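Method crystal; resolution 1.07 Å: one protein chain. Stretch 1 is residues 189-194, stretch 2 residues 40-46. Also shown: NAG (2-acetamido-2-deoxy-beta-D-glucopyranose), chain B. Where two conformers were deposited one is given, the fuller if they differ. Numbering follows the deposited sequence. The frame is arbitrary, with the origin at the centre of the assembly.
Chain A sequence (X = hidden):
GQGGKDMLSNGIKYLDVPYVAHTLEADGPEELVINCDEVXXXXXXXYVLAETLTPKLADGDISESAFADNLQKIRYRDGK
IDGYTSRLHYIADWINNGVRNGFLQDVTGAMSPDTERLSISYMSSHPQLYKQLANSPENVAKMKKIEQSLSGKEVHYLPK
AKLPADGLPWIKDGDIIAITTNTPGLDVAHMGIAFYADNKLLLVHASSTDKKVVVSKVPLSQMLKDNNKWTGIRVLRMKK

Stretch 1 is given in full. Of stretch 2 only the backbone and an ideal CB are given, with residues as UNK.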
ATOM      1  N   ALA A 189      -1.211  -6.741  -4.705  1.00  5.67           N
ATOM      2  CA  ALA A 189      -0.282  -7.731  -4.158  1.00  6.72           C
ATOM      3  C   ALA A 189       0.971  -7.149  -3.515  1.00  6.36           C
ATOM      4  O   ALA A 189       1.625  -7.852  -2.767  1.00  8.09           O
ATOM      5  CB  ALA A 189       0.149  -8.696  -5.239  1.00  8.47           C
ATOM      6  N   HIS A 190       1.352  -5.912  -3.822  1.00  5.80           N
ATOM      7  CA  HIS A 190       2.643  -5.369  -3.379  0.65  5.43           C
ATOM      8  C   HIS A 190       2.552  -3.854  -3.477  1.00  5.17           C
ATOM      9  O   HIS A 190       1.707  -3.328  -4.198  1.00  5.96           O
ATOM     10  CB  HIS A 190       3.766  -5.915  -4.277  0.65  6.14           C
ATOM     11  CG  HIS A 190       5.136  -5.780  -3.706  0.65  6.22           C
ATOM     12  ND1 HIS A 190       5.603  -6.608  -2.711  0.65  8.75           N
ATOM     13  CD2 HIS A 190       6.141  -4.933  -4.005  0.65  6.92           C
ATOM     14  CE1 HIS A 190       6.843  -6.264  -2.418  0.65  8.84           C
ATOM     15  NE2 HIS A 190       7.193  -5.259  -3.193  0.65  6.52           N
HETATM   16  N   MSE A 191       3.415  -3.168  -2.730  1.00  5.62           N
HETATM   17  CA  MSE A 191       3.480  -1.708  -2.750  0.60  5.24           C
HETATM   18  C   MSE A 191       4.915  -1.235  -2.636  1.00  5.20           C
HETATM   19  O   MSE A 191       5.790  -1.970  -2.173  1.00  6.05           O
HETATM   20  CB  MSE A 191       2.734  -1.108  -1.558  0.60  6.36           C
HETATM   21  CG  MSE A 191       1.327  -1.587  -1.381  0.60  6.49           C
HETATM   22 SE   MSE A 191       0.401  -0.592   0.004  0.45  6.88          SE
HETATM   23  CE  MSE A 191       0.033   1.030  -0.954  0.60  7.44           C
ATOM     24  N   GLY A 192       5.151   0.002  -3.050  1.00  4.84           N
ATOM     25  CA  GLY A 192       6.419   0.644  -2.844  1.00  4.91           C
ATOM     26  C   GLY A 192       6.322   2.126  -3.174  1.00  4.84           C
ATOM     27  O   GLY A 192       5.240   2.661  -3.369  1.00  5.05           O
ATOM     28  N   ILE A 193       7.486   2.772  -3.211  1.00  5.01           N
ATOM     29  CA  ILE A 193       7.610   4.207  -3.436  0.50  5.18           C
ATOM     30  C   ILE A 193       8.394   4.442  -4.732  1.00  4.90           C
ATOM     31  O   ILE A 193       9.465   3.858  -4.931  1.00  5.60           O
ATOM     32  CB  ILE A 193       8.344   4.866  -2.236  0.50  5.78           C
ATOM     33  CG1 ILE A 193       7.626   4.565  -0.914  0.50  6.21           C
ATOM     34  CG2 ILE A 193       8.501   6.360  -2.446  0.50  6.03           C
ATOM     35  CD1 ILE A 193       6.229   5.118  -0.832  0.50  6.93           C
ATOM     36  N   ALA A 194       7.867   5.287  -5.612  1.00  5.12           N
ATOM     37  CA  ALA A 194       8.520   5.595  -6.874  1.00  5.36           C
ATOM     38  C   ALA A 194       9.820   6.370  -6.688  1.00  5.30           C
ATOM     39  O   ALA A 194       9.868   7.334  -5.935  1.00  5.84           O
ATOM     40  CB  ALA A 194       7.580   6.405  -7.739  1.00  5.70           C
ATOM     41  N   UNK A  40       7.083  -4.867   6.355  1.00  6.06           N
ATOM     42  CA  UNK A  40       6.692  -5.509   5.116  1.00  6.13           C
ATOM     43  C   UNK A  40       6.370  -4.435   4.090  1.00  6.04           C
ATOM     44  O   UNK A  40       6.591  -3.260   4.329  1.00  5.98           O
ATOM     45  CB  UNK A  40       5.499  -6.442   5.330  1.00  6.13           C
ATOM     46  N   UNK A  41       5.906  -4.821   2.916  1.00  6.31           N
ATOM     47  CA  UNK A  41       5.774  -3.815   1.856  1.00  6.84           C
ATOM     48  C   UNK A  41       4.753  -2.735   2.208  1.00  6.03           C
ATOM     49  O   UNK A  41       4.927  -1.580   1.806  1.00  6.61           O
ATOM     50  CB  UNK A  41       5.376  -4.489   0.541  1.00  6.84           C
ATOM     51  N   UNK A  42       3.713  -3.108   2.954  1.00  5.58           N
ATOM     52  CA  UNK A  42       2.653  -2.187   3.300  0.60  5.86           C
ATOM     53  C   UNK A  42       3.026  -1.360   4.530  1.00  5.09           C
ATOM     54  O   UNK A  42       2.832  -0.146   4.542  1.00  5.68           O
ATOM     55  CB  UNK A  42       1.349  -2.950   3.544  0.60  5.86           C
ATOM     56  N   UNK A  43       3.572  -1.999   5.570  1.00  5.40           N
ATOM     57  CA  UNK A  43       3.937  -1.202   6.730  1.00  5.85           C
ATOM     58  C   UNK A  43       5.018  -0.180   6.380  1.00  5.39           C
ATOM     59  O   UNK A  43       4.996   0.922   6.910  1.00  5.75           O
ATOM     60  CB  UNK A  43       4.414  -2.109   7.866  1.00  5.85           C
ATOM     61  N   UNK A  44       5.939  -0.515   5.475  1.00  5.36           N
ATOM     62  CA  UNK A  44       6.937   0.465   5.048  1.00  5.47           C
ATOM     63  C   UNK A  44       6.246   1.717   4.516  1.00  5.08           C
ATOM     64  O   UNK A  44       6.555   2.844   4.907  1.00  5.67           O
ATOM     65  CB  UNK A  44       7.860  -0.130   3.982  1.00  5.47           C
ATOM     66  N   UNK A  45       5.336   1.532   3.572  1.00  4.82           N
ATOM     67  CA  UNK A  45       4.639   2.670   2.987  1.00  4.97           C
ATOM     68  C   UNK A  45       3.869   3.460   4.053  1.00  4.83           C
ATOM     69  O   UNK A  45       3.874   4.691   4.056  1.00  5.46           O
ATOM     70  CB  UNK A  45       3.684   2.194   1.890  1.00  4.97           C
ATOM     71  N   UNK A  46       3.197   2.754   4.951  1.00  4.79           N
ATOM     72  CA  UNK A  46       2.451   3.424   6.010  1.00  4.94           C
ATOM     73  C   UNK A  46       3.360   4.275   6.887  1.00  4.96           C
ATOM     74  O   UNK A  46       3.018   5.416   7.202  1.00  5.62           O
ATOM     75  CB  UNK A  46       1.713   2.395   6.869  1.00  4.94           C
TER
HETATM   76  C1  NAG B 301      -1.456  -6.701   3.914  0.50 10.08           C
HETATM   77  C2  NAG B 301      -2.590  -7.442   4.609  0.50  8.88           C
HETATM   78  C3  NAG B 301      -2.988  -6.754   5.911  0.50  7.54           C
HETATM   79  C4  NAG B 301      -1.768  -6.351   6.736  0.50  7.71           C
HETATM   80  C5  NAG B 301      -0.693  -5.687   5.884  0.50  8.17           C
HETATM   81  C6  NAG B 301       0.546  -5.416   6.727  0.50  8.64           C
HETATM   82  C7  NAG B 301      -4.112  -8.768   3.209  0.50  8.75           C
HETATM   83  C8  NAG B 301      -5.336  -8.811   2.357  0.50  8.34           C
HETATM   84  N2  NAG B 301      -3.750  -7.593   3.732  0.50  9.27           N
HETATM   85  O1  NAG B 301      -1.040  -7.471   2.827  0.50 13.75           O
HETATM   86  O3  NAG B 301      -3.739  -7.672   6.665  0.50  8.51           O
HETATM   87  O4  NAG B 301      -2.142  -5.516   7.806  0.50  9.04           O
HETATM   88  O5  NAG B 301      -0.365  -6.526   4.798  0.50  9.12           O
HETATM   89  O6  NAG B 301       1.061  -6.621   7.238  0.50  8.34           O
HETATM   90  O7  NAG B 301      -3.500  -9.817   3.385  0.50 10.12           O

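Position 40 precedes the first helical turn, with phi/psi of -119/-176°, and its ideal CB has nothing of the strand within 5.5 Å. The free amides at the start of a helix favour a short acceptor here, so Asp, Asn, Ser or Thr would all serve, and the nearby sugar adds a polar neighbour. The deposited residue is Asp 40, an N-cap with chi1 in the p well. With a later amide, that of 43, its OD1 forms a nearly straight hydrogen bond, and with that of 42 a weak one; its OD2 lies 2.6 Å from O6 of the NAG.

Position 41 opens the helix and points toward the strand at the closest CA register, 5.6 Å from the CA of Met 191. Its ideal CB already lies 3.7 Å from O of Met 191 and 3.8 Å from CE1 of His 190, so the space straight ahead is taken. A small side chain such as Ala, Ser or Cys suits the spot. It is Cys 41, chi1 p. Its CB sits over one face of the imidazole, 4.0 Å from the centroid of the His 190 ring and 24° off the normal, a CH-pi contact, while SG lies obliquely at 4.2 Å from the same centroid. No direct hydrogen bond joins the two stretches; instead a water donates to Cys 41 O at 2.9 Å and to Met 191 O at 2.8 Å, bridging the two backbones.

At position 42 CA-to-CB runs sideways, and the ideal CB is 4.4 Å from SE of Met 191. The neighbour offered is a large, polarizable atom rather than a charge, which would admit Ala, Ser, Thr, Val or Cys. Thr 42 is found, with chi1 m, and its OG1 comes within 3.7 Å of Met 191 SE, a packing contact with the selenium, one atom short of the end of the selenomethionine side chain.

Position 43 is out of the strand's reach, so stretch 1 sets no preference. In the first turn, a side chain able to pair with the cap would be apt: Ser, Thr, Glu or Gln. Thr 43 N donates the capping bond to Asp 40 OD1 at 2.9 Å, and the side chain answers it: Asp 40 N donates to Thr 43 OG1 at 3.1 Å.

Position 44 points toward the strand, yet its ideal CB meets none of it within 5.5 Å, leaving room for a longer aliphatic chain. Leu 44 (t, p) comes no nearer than 5.6 Å, from its CD2 to Ile 193 CG1.

Position 45 points toward the strand, its ideal CB 4.7 Å from both Met 191 SE and Ile 193 CD1, opposite Gly 192, which offers no side chain. An aliphatic residue, Val, Ile or Leu, would fit. Val 45 (t) sends CG2 to within 4.0 Å of Met 191 CB and 4.1 Å of both Gly 192 CA and Ile 193 CD1.

Position 46 is out of the strand's reach, so stretch 1 does not choose among the many helix-compatible residues, such as Ala, Leu, Gln, Glu or Lys; Glu 46 occupies it, its carboxylate hydrogen-bonded elsewhere in the structure.

Stretch 2 (40-46) DCTTLVE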
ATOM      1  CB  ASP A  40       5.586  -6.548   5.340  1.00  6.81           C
ATOM      2  CG  ASP A  40       4.288  -5.949   5.816  1.00  6.73           C
ATOM      3  OD1 ASP A  40       3.956  -4.824   5.396  1.00  7.38           O
ATOM      4  OD2 ASP A  40       3.579  -6.628   6.599  1.00  8.20           O
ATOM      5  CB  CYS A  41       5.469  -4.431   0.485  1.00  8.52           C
ATOM      6  SG  CYS A  41       3.879  -5.236   0.328  1.00 10.93           S
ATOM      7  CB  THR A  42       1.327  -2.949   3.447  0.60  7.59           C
ATOM      8  OG1 THR A  42       1.015  -3.563   2.189  0.60 10.17           O
ATOM      9  CG2 THR A  42       0.192  -2.020   3.816  0.60  8.07           C
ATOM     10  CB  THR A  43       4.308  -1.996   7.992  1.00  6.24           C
ATOM     11  OG1 THR A  43       5.569  -2.643   7.830  1.00  6.52           O
ATOM     12  CG2 THR A  43       3.243  -3.023   8.370  1.00  7.20           C
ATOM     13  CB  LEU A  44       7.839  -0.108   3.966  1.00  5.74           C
ATOM     14  CG  LEU A  44       8.771   0.924   3.329  1.00  6.39           C
ATOM     15  CD1 LEU A  44       9.767   1.499   4.317  1.00  6.86           C
ATOM     16  CD2 LEU A  44       9.503   0.282   2.179  1.00  7.02           C
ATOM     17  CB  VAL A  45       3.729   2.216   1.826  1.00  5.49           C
ATOM     18  CG1 VAL A  45       2.800   3.343   1.380  1.00  6.27           C
ATOM     19  CG2 VAL A  45       4.580   1.716   0.662  1.00  6.03           C
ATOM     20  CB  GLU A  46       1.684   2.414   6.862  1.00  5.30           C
ATOM     21  CG  GLU A  46       0.573   1.741   6.095  1.00  5.26           C
ATOM     22  CD  GLU A  46      -0.295   0.836   6.930  1.00  6.17           C
ATOM     23  OE1 GLU A  46       0.261   0.130   7.813  1.00  7.65           O
ATOM     24  OE2 GLU A  46      -1.537   0.844   6.702  1.00  7.94           O
TER
HETATM   25  O   HOH W   1       7.265  -1.483   0.123  1.00  6.54           O
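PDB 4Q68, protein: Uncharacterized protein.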